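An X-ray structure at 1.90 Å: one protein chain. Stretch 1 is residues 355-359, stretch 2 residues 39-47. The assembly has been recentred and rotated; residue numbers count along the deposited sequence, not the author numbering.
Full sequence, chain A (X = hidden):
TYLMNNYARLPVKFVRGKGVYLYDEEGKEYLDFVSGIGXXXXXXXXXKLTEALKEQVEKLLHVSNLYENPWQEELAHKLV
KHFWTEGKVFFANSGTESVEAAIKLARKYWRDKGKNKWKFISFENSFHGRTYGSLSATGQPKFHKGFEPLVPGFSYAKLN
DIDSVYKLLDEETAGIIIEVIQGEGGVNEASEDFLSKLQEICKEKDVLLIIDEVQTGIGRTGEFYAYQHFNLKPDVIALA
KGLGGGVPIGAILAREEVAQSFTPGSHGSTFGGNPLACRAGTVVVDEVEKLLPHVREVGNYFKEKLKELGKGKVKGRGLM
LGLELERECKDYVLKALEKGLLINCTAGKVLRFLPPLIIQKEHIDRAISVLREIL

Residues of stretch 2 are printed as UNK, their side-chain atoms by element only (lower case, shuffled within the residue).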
# COMPACT_ATOMS: atom_id res chain seq x y z
N PRO A 355 -10.11 -2.04 21.13
CA PRO A 355 -8.98 -1.75 22.00
C PRO A 355 -7.76 -2.61 21.67
O PRO A 355 -7.87 -3.62 20.97
CB PRO A 355 -9.53 -2.05 23.39
CG PRO A 355 -10.48 -3.19 23.11
CD PRO A 355 -11.20 -2.69 21.88
N PRO A 356 -6.57 -2.21 22.15
CA PRO A 356 -5.36 -2.99 21.87
C PRO A 356 -5.59 -4.36 22.49
O PRO A 356 -6.34 -4.49 23.45
CB PRO A 356 -4.28 -2.20 22.60
CG PRO A 356 -4.79 -0.78 22.51
CD PRO A 356 -6.24 -0.96 22.86
N LEU A 357 -4.95 -5.39 21.94
CA LEU A 357 -5.18 -6.73 22.46
C LEU A 357 -4.57 -6.97 23.85
O LEU A 357 -4.84 -7.99 24.47
CB LEU A 357 -4.69 -7.77 21.45
CG LEU A 357 -5.31 -7.62 20.05
CD1 LEU A 357 -4.88 -8.79 19.16
CD2 LEU A 357 -6.84 -7.58 20.15
N ILE A 358 -3.78 -6.01 24.33
CA ILE A 358 -3.17 -6.13 25.66
C ILE A 358 -4.07 -5.50 26.72
O ILE A 358 -3.71 -5.44 27.90
CB ILE A 358 -1.81 -5.40 25.72
CG1 ILE A 358 -1.99 -3.93 25.36
CG2 ILE A 358 -0.81 -6.08 24.79
CD1 ILE A 358 -0.77 -3.06 25.62
N ILE A 359 -5.24 -5.04 26.31
CA ILE A 359 -6.18 -4.41 27.24
C ILE A 359 -6.52 -5.34 28.41
O ILE A 359 -6.62 -6.56 28.24
CB ILE A 359 -7.47 -4.00 26.49
CG1 ILE A 359 -8.24 -2.97 27.31
CG2 ILE A 359 -8.32 -5.22 26.19
CD1 ILE A 359 -7.65 -1.57 27.24
N UNK A 39 -5.37 -1.49 14.46
CA UNK A 39 -4.01 -1.62 13.96
C UNK A 39 -2.98 -1.77 15.08
O UNK A 39 -2.07 -2.60 14.99
c UNK A 39 -2.16 -0.38 12.79
c UNK A 39 -4.47 -0.39 11.81
c UNK A 39 -3.64 -0.39 13.09
N UNK A 40 -3.12 -0.98 16.13
CA UNK A 40 -2.17 -1.05 17.23
C UNK A 40 -2.50 -2.21 18.16
O UNK A 40 -2.85 -2.02 19.32
o UNK A 40 -0.79 1.47 16.40
n UNK A 40 -2.71 2.43 17.02
c UNK A 40 -1.83 1.45 17.06
c UNK A 40 -2.15 0.28 17.98
N UNK A 41 -2.37 -3.42 17.63
CA UNK A 41 -2.65 -4.66 18.36
C UNK A 41 -1.97 -4.77 19.72
O UNK A 41 -2.55 -5.32 20.67
c UNK A 41 -2.27 -5.87 17.50
o UNK A 41 -0.95 -5.74 16.98
N UNK A 42 -0.73 -4.28 19.83
CA UNK A 42 0.01 -4.34 21.09
C UNK A 42 0.10 -2.97 21.78
O UNK A 42 0.97 -2.75 22.63
c UNK A 42 2.98 -6.63 20.00
c UNK A 42 1.52 -6.24 20.15
c UNK A 42 1.42 -4.88 20.86
c UNK A 42 0.77 -7.29 20.94
N UNK A 43 -0.81 -2.07 21.44
CA UNK A 43 -0.79 -0.75 22.04
C UNK A 43 0.38 0.07 21.51
O UNK A 43 0.95 -0.25 20.47
N UNK A 44 0.76 1.11 22.25
CA UNK A 44 1.85 1.98 21.85
C UNK A 44 3.10 1.78 22.69
O UNK A 44 3.02 1.40 23.87
c UNK A 44 -1.00 4.28 19.37
c UNK A 44 0.18 3.76 21.16
c UNK A 44 -1.12 3.78 21.51
n UNK A 44 0.23 4.08 19.82
c UNK A 44 1.41 3.45 21.95
n UNK A 44 -1.84 4.10 20.38
N UNK A 45 4.25 2.03 22.09
CA UNK A 45 5.53 1.91 22.78
C UNK A 45 5.70 0.55 23.45
O UNK A 45 6.31 0.45 24.52
c UNK A 45 5.67 3.03 23.82
N UNK A 46 5.15 -0.49 22.84
CA UNK A 46 5.28 -1.83 23.38
C UNK A 46 6.77 -2.16 23.37
O UNK A 46 7.39 -2.25 22.32
c UNK A 46 4.52 -2.83 22.50
c UNK A 46 4.09 -6.74 24.23
c UNK A 46 3.35 -5.68 24.73
c UNK A 46 5.12 -5.28 22.63
c UNK A 46 3.49 -4.42 24.17
o UNK A 46 3.94 -7.99 24.77
c UNK A 46 4.98 -6.55 23.19
c UNK A 46 4.38 -4.20 23.12
N UNK A 47 7.38 -2.34 24.56
CA UNK A 47 8.81 -2.65 24.71
C UNK A 47 9.44 -3.59 23.68
O UNK A 47 10.39 -3.22 23.00
c UNK A 47 7.86 -2.39 26.85
c UNK A 47 6.70 -2.40 25.87
c UNK A 47 8.89 -3.20 26.14

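Position 39 carries three side-chain carbons, one bearing the other two, so the chain forks at its first atom; it lies out of reach of stretch 1. A fork at CB made of carbon alone identifies V39. Position 40 has two carbons in line, the second bearing one oxygen and one nitrogen. That end group stays clear of stretch 1, and it is the backbone O that packs on P356 CB, at 3.6 Å. A single carbon ahead of the amide gives N40, whose ND2 is hydrogen-bonded elsewhere in the structure.

Position 41 shows one carbon followed by one oxygen. Its CB lies 4.3 Å from L357 CD1, while its backbone O receives a hydrogen bond from L357 N at 2.7 Å. The short hydroxyl side chain is that of S41, with chi1 in the p well.

At position 42 there are four carbons, forked at the second. CA-to-CB points away from stretch 1, yet one branch tip comes within 4.3 Å of I358 CG2. This is L42, the tip being CD2; its backbone O also lies 3.5 Å from I358 CD1. Position 43 has no side-chain atom at all, and its phi of 72° by itself favours the residue that lacks one, G43. An ideal CB here would stand 3.0 Å from I358 CD1, a tight approach, so the bare CA leaves room for the isoleucine.

Position 44 bears one carbon and then a five-membered ring of three carbons and two nitrogens, the imidazole of H44, whose CD2 comes no nearer to stretch 1 than 5.9 Å, from P356 CG. Position 45 has a single carbon and makes no contact: A45. Position 46 has one carbon, then a six-carbon ring bearing one oxygen. A ring carbon meets I358 CG2 obliquely at 4.2 Å. The phenol defines Y46, in which that carbon is CE1; the residue occupies the N-cap position of the helix that follows. At position 47 three carbons close a ring onto the backbone N, giving P47, beyond the reach of stretch 1.

The contact joins two type I turns, N40 to G43 and P356 to I359. The first is closed by the hydrogen bond from G43 N to N40 O, at 2.9 Å, and the second by that from I359 N to P356 O, at 3.1 Å. One backbone hydrogen bond, L357 N to S41 O, links them; around it, P356 packs against the backbone of the first turn and I358 reaches toward L42, G43 and Y46, burying 282 Å² in all.

Stretch 2, residues 39-47: VNSLGHAYP
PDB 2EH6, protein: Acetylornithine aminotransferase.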